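Local coordinates for protein aromatic-amino-acid aminotransferase (Burkholderia pseudomallei, PDB 4F4E) that probably transfers the amino group of aromatic amino acids such as tyrosine to 2-oxoglutarate, using a covalently bound pyridoxal phosphate and working as a homodimer, at residues A144-H156 with G195-T208. Sequence-based numbering, arbitrary orientation.
Sequences AKVAISDPSWENH and GTIVVLHACCHNPT. With EDO (1,2-ethanediol), chain C; EDO (1,2-ethanediol), chain D.
A chi1 of -162° carries OG of S152 to the side away from its backbone N, and the H201 ring is turned beside its own N (chi1 -59°); the two side chains meet in a 2.8 Å OG to NE2 hydrogen bond at the C-terminal ends of neighbouring parallel strands. The pair belongs to the large domain of a fold type I pyridoxal phosphate enzyme, whose mainly parallel sheet gathers cofactor-binding loops at that end. Three nearly straight bonds join the strands: K145 O accepts from I197 N, I197 O from A147 N, and A147 O from V199 N. Beyond them the strands part, and a water bridges S149 N and V199 O.

Polar side chains take over among the loops. H205 NE2 donates to S149 OG at 2.8 Å, almost exactly in the imidazole plane, while the same hydroxyl donates to P151 O; two bonds thus fix its orientation. S152 OG also pairs with H156 ND1. The H156 ring lies between V199 CG1, over the centre of one face, and W153 on the other, and its edge is turned toward the face of H201 in an offset edge-to-face pair, planes at 81°. Its NE2 is hydrogen-bonded to D234, so both ring nitrogens are engaged. N206 reaches the cofactor: ND2 is hydrogen-bonded to O3 of the lysine-linked pyridoxal phosphate at position 269, while its backbone O receives W153 N at 3.0 Å, from above the carbonyl plane.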
loop_
_atom_site.group_PDB
_atom_site.type_symbol
_atom_site.label_atom_id
_atom_site.label_comp_id
_atom_site.label_asym_id
_atom_site.label_seq_id
_atom_site.Cartn_x
_atom_site.Cartn_y
_atom_site.Cartn_z
ATOM N N ALA A 144 -17.112 18.703 3.360
ATOM C CA ALA A 144 -17.865 17.728 4.173
ATOM C C ALA A 144 -17.150 17.403 5.480
ATOM O O ALA A 144 -15.946 17.346 5.512
ATOM C CB ALA A 144 -18.119 16.435 3.374
ATOM N N LYS A 145 -17.900 17.191 6.571
ATOM C CA LYS A 145 -17.323 16.704 7.795
ATOM C C LYS A 145 -17.494 15.182 7.828
ATOM O O LYS A 145 -18.320 14.632 7.107
ATOM C CB LYS A 145 -17.971 17.359 9.001
ATOM C CG LYS A 145 -17.774 18.891 9.017
ATOM C CD LYS A 145 -18.483 19.513 10.188
ATOM C CE LYS A 145 -18.384 21.027 10.078
ATOM N NZ LYS A 145 -19.558 21.609 10.757
ATOM N N VAL A 146 -16.717 14.542 8.683
ATOM C CA VAL A 146 -16.790 13.118 8.912
ATOM C C VAL A 146 -17.206 12.863 10.333
ATOM O O VAL A 146 -16.627 13.448 11.268
ATOM C CB VAL A 146 -15.425 12.477 8.675
ATOM C CG1 VAL A 146 -15.462 10.997 9.057
ATOM C CG2 VAL A 146 -15.030 12.674 7.243
ATOM N N ALA A 147 -18.184 11.980 10.520
ATOM C CA ALA A 147 -18.703 11.628 11.835
ATOM C C ALA A 147 -18.368 10.187 12.124
ATOM O O ALA A 147 -18.675 9.323 11.323
ATOM C CB ALA A 147 -20.210 11.826 11.893
ATOM N N ILE A 148 -17.760 9.969 13.291
ATOM C CA ILE A 148 -17.365 8.659 13.776
ATOM C C ILE A 148 -18.059 8.317 15.083
ATOM O O ILE A 148 -18.548 9.209 15.784
ATOM C CB ILE A 148 -15.822 8.546 13.919
ATOM C CG1 ILE A 148 -15.258 9.522 14.958
ATOM C CG2 ILE A 148 -15.201 8.766 12.571
ATOM C CD1 ILE A 148 -13.811 9.224 15.359
ATOM N N SER A 149 -18.057 7.034 15.464
ATOM C CA SER A 149 -18.684 6.674 16.737
ATOM C C SER A 149 -17.880 7.180 17.917
ATOM O O SER A 149 -16.640 7.231 17.864
ATOM C CB SER A 149 -18.923 5.169 16.843
ATOM O OG SER A 149 -17.727 4.388 16.779
ATOM N N ASP A 150 -18.577 7.505 19.006
ATOM C CA ASP A 150 -17.955 7.747 20.308
ATOM C C ASP A 150 -17.955 6.474 21.161
ATOM O O ASP A 150 -19.023 6.066 21.662
ATOM C CB ASP A 150 -18.780 8.809 21.059
ATOM C CG ASP A 150 -18.220 9.121 22.442
ATOM O OD1 ASP A 150 -16.994 9.037 22.598
ATOM O OD2 ASP A 150 -19.030 9.464 23.337
ATOM N N PRO A 151 -16.801 5.820 21.353
ATOM C CA PRO A 151 -15.488 5.943 20.773
ATOM C C PRO A 151 -15.423 5.123 19.491
ATOM O O PRO A 151 -16.371 4.417 19.150
ATOM C CB PRO A 151 -14.599 5.292 21.824
ATOM C CG PRO A 151 -15.405 4.192 22.346
ATOM C CD PRO A 151 -16.825 4.736 22.358
ATOM N N SER A 152 -14.303 5.237 18.777
ATOM C CA SER A 152 -14.030 4.397 17.636
ATOM C C SER A 152 -12.538 4.040 17.558
ATOM O O SER A 152 -11.663 4.762 18.075
ATOM C CB SER A 152 -14.484 5.123 16.335
ATOM O OG SER A 152 -14.610 4.182 15.294
ATOM N N TRP A 153 -12.268 2.929 16.883
ATOM C CA TRP A 153 -10.946 2.541 16.428
ATOM C C TRP A 153 -10.156 3.783 16.096
ATOM O O TRP A 153 -10.587 4.621 15.294
ATOM C CB TRP A 153 -11.133 1.640 15.202
ATOM C CG TRP A 153 -9.870 1.134 14.558
ATOM C CD1 TRP A 153 -8.882 0.331 15.107
ATOM C CD2 TRP A 153 -9.449 1.378 13.171
ATOM N NE1 TRP A 153 -7.893 0.065 14.181
ATOM C CE2 TRP A 153 -8.193 0.669 12.992
ATOM C CE3 TRP A 153 -9.977 2.080 12.124
ATOM C CZ2 TRP A 153 -7.517 0.684 11.797
ATOM C CZ3 TRP A 153 -9.276 2.076 10.909
ATOM C CH2 TRP A 153 -8.085 1.388 10.762
ATOM N N GLU A 154 -9.019 3.933 16.771
ATOM C CA GLU A 154 -8.261 5.162 16.809
ATOM C C GLU A 154 -7.898 5.730 15.416
ATOM O O GLU A 154 -7.788 6.940 15.234
ATOM C CB GLU A 154 -6.980 4.929 17.613
ATOM C CG GLU A 154 -6.141 6.186 17.859
ATOM C CD GLU A 154 -5.116 6.520 16.756
ATOM O OE1 GLU A 154 -4.655 5.593 16.032
ATOM O OE2 GLU A 154 -4.776 7.748 16.620
ATOM N N ASN A 155 -7.696 4.856 14.448
ATOM C CA ASN A 155 -7.226 5.293 13.163
ATOM C C ASN A 155 -8.359 5.866 12.323
ATOM O O ASN A 155 -8.078 6.517 11.318
ATOM C CB ASN A 155 -6.455 4.165 12.455
ATOM C CG ASN A 155 -5.448 4.669 11.439
ATOM O OD1 ASN A 155 -4.966 5.786 11.567
ATOM N ND2 ASN A 155 -5.175 3.871 10.378
ATOM N N HIS A 156 -9.632 5.739 12.718
ATOM C CA HIS A 156 -10.665 6.478 12.012
ATOM C C HIS A 156 -10.443 7.977 12.064
ATOM O O HIS A 156 -10.303 8.644 11.028
ATOM C CB HIS A 156 -12.075 6.169 12.532
ATOM C CG HIS A 156 -12.669 4.856 12.049
ATOM N ND1 HIS A 156 -13.575 4.165 12.784
ATOM C CD2 HIS A 156 -12.534 4.160 10.856
ATOM C CE1 HIS A 156 -13.937 3.066 12.115
ATOM N NE2 HIS A 156 -13.309 3.072 10.937
ATOM N N GLY A 195 -24.295 15.535 2.930
ATOM C CA GLY A 195 -22.907 15.236 2.498
ATOM C C GLY A 195 -21.990 14.820 3.625
ATOM O O GLY A 195 -20.837 14.403 3.371
ATOM N N THR A 196 -22.445 14.967 4.871
ATOM C CA THR A 196 -21.647 14.507 6.012
ATOM C C THR A 196 -21.417 13.008 5.842
ATOM O O THR A 196 -22.333 12.266 5.514
ATOM C CB THR A 196 -22.369 14.758 7.365
ATOM O OG1 THR A 196 -22.701 16.157 7.469
ATOM C CG2 THR A 196 -21.536 14.266 8.575
ATOM N N ILE A 197 -20.166 12.608 6.042
ATOM C CA ILE A 197 -19.733 11.253 5.839
ATOM C C ILE A 197 -19.824 10.573 7.197
ATOM O O ILE A 197 -19.140 10.960 8.141
ATOM C CB ILE A 197 -18.292 11.213 5.331
ATOM C CG1 ILE A 197 -18.137 11.941 3.984
ATOM C CG2 ILE A 197 -17.760 9.785 5.335
ATOM C CD1 ILE A 197 -16.765 12.568 3.806
ATOM N N VAL A 198 -20.645 9.526 7.295
ATOM C CA VAL A 198 -20.882 8.865 8.560
ATOM C C VAL A 198 -20.212 7.478 8.560
ATOM O O VAL A 198 -20.611 6.620 7.809
ATOM C CB VAL A 198 -22.396 8.721 8.844
ATOM C CG1 VAL A 198 -22.582 8.157 10.258
ATOM C CG2 VAL A 198 -23.143 10.085 8.729
ATOM N N VAL A 199 -19.194 7.296 9.390
ATOM C CA VAL A 199 -18.409 6.057 9.435
ATOM C C VAL A 199 -19.102 5.119 10.416
ATOM O O VAL A 199 -19.220 5.426 11.589
ATOM C CB VAL A 199 -16.962 6.313 9.856
ATOM C CG1 VAL A 199 -16.164 5.016 9.939
ATOM C CG2 VAL A 199 -16.318 7.345 8.941
ATOM N N LEU A 200 -19.600 4.009 9.897
ATOM C CA LEU A 200 -20.458 3.078 10.597
ATOM C C LEU A 200 -19.814 1.693 10.598
ATOM O O LEU A 200 -19.522 1.128 9.523
ATOM C CB LEU A 200 -21.811 3.004 9.866
ATOM C CG LEU A 200 -22.642 4.294 9.900
ATOM C CD1 LEU A 200 -23.702 4.361 8.766
ATOM C CD2 LEU A 200 -23.307 4.416 11.277
ATOM N N HIS A 201 -19.577 1.156 11.802
ATOM C CA HIS A 201 -19.137 -0.226 11.924
ATOM C C HIS A 201 -20.252 -1.169 11.561
ATOM O O HIS A 201 -21.363 -1.111 12.128
ATOM C CB HIS A 201 -18.678 -0.516 13.349
ATOM C CG HIS A 201 -17.546 0.362 13.842
ATOM N ND1 HIS A 201 -16.365 -0.157 14.249
ATOM C CD2 HIS A 201 -17.470 1.744 14.053
ATOM C CE1 HIS A 201 -15.558 0.850 14.687
ATOM N NE2 HIS A 201 -16.246 2.018 14.588
ATOM N N ALA A 202 -19.975 -2.142 10.697
ATOM C CA ALA A 202 -21.037 -3.023 10.250
ATOM C C ALA A 202 -21.504 -3.930 11.370
ATOM O O ALA A 202 -22.664 -4.330 11.405
ATOM C CB ALA A 202 -20.606 -3.871 9.038
ATOM N N CYS A 203 -20.557 -4.321 12.220
ATOM C CA CYS A 203 -20.763 -5.262 13.317
ATOM C C CYS A 203 -19.443 -5.374 14.076
ATOM O O CYS A 203 -18.404 -4.893 13.622
ATOM C CB CYS A 203 -21.211 -6.655 12.848
ATOM S SG CYS A 203 -20.065 -7.630 11.881
ATOM N N CYS A 204 -19.488 -5.991 15.243
ATOM C CA CYS A 204 -18.267 -6.243 16.009
ATOM C C CYS A 204 -17.539 -4.946 16.280
ATOM O O CYS A 204 -16.342 -4.762 15.945
ATOM C CB CYS A 204 -17.381 -7.241 15.299
ATOM S SG CYS A 204 -18.119 -8.898 15.149
ATOM N N HIS A 205 -18.278 -4.010 16.870
ATOM C CA HIS A 205 -17.762 -2.665 17.140
ATOM C C HIS A 205 -16.396 -2.675 17.762
ATOM O O HIS A 205 -16.146 -3.398 18.724
ATOM C CB HIS A 205 -18.734 -1.844 18.011
ATOM C CG HIS A 205 -18.363 -0.401 18.099
ATOM N ND1 HIS A 205 -17.679 0.127 19.188
ATOM C CD2 HIS A 205 -18.485 0.651 17.160
ATOM C CE1 HIS A 205 -17.454 1.431 18.954
ATOM N NE2 HIS A 205 -17.906 1.753 17.726
ATOM N N ASN A 206 -15.512 -1.838 17.223
ATOM C CA ASN A 206 -14.130 -1.723 17.706
ATOM C C ASN A 206 -14.012 -0.290 18.183
ATOM O O ASN A 206 -14.085 0.585 17.353
ATOM C CB ASN A 206 -13.166 -2.012 16.560
ATOM C CG ASN A 206 -11.722 -1.834 16.988
ATOM O OD1 ASN A 206 -11.469 -1.293 18.075
ATOM N ND2 ASN A 206 -10.777 -2.219 16.147
ATOM N N PRO A 207 -13.854 -0.031 19.514
ATOM C CA PRO A 207 -13.318 -0.939 20.531
ATOM C C PRO A 207 -14.281 -1.498 21.561
ATOM O O PRO A 207 -13.809 -2.151 22.499
ATOM C CB PRO A 207 -12.310 -0.032 21.237
ATOM C CG PRO A 207 -12.988 1.287 21.282
ATOM C CD PRO A 207 -13.802 1.365 19.997
ATOM N N THR A 208 -15.592 -1.281 21.442
ATOM C CA THR A 208 -16.472 -1.599 22.586
ATOM C C THR A 208 -17.200 -2.947 22.534
ATOM O O THR A 208 -17.650 -3.428 23.575
ATOM C CB THR A 208 -17.540 -0.516 22.820
ATOM O OG1 THR A 208 -18.503 -0.579 21.793
ATOM C CG2 THR A 208 -16.934 0.849 22.901
HETATM C C1 EDO C . -21.700 2.372 14.875
HETATM O O1 EDO C . -20.702 2.591 13.907
HETATM C C2 EDO C . -22.641 1.207 14.533
HETATM O O2 EDO C . -21.966 -0.019 14.576
HETATM C C1 EDO D . -8.367 -1.746 19.014
HETATM O O1 EDO D . -9.071 -0.519 18.736
HETATM C C2 EDO D . -7.226 -1.963 18.015
HETATM O O2 EDO D . -7.788 -2.408 16.747
HETATM O O HOH W 1 -20.841 17.836 6.474
HETATM O O HOH W 2 -16.979 5.178 13.490
#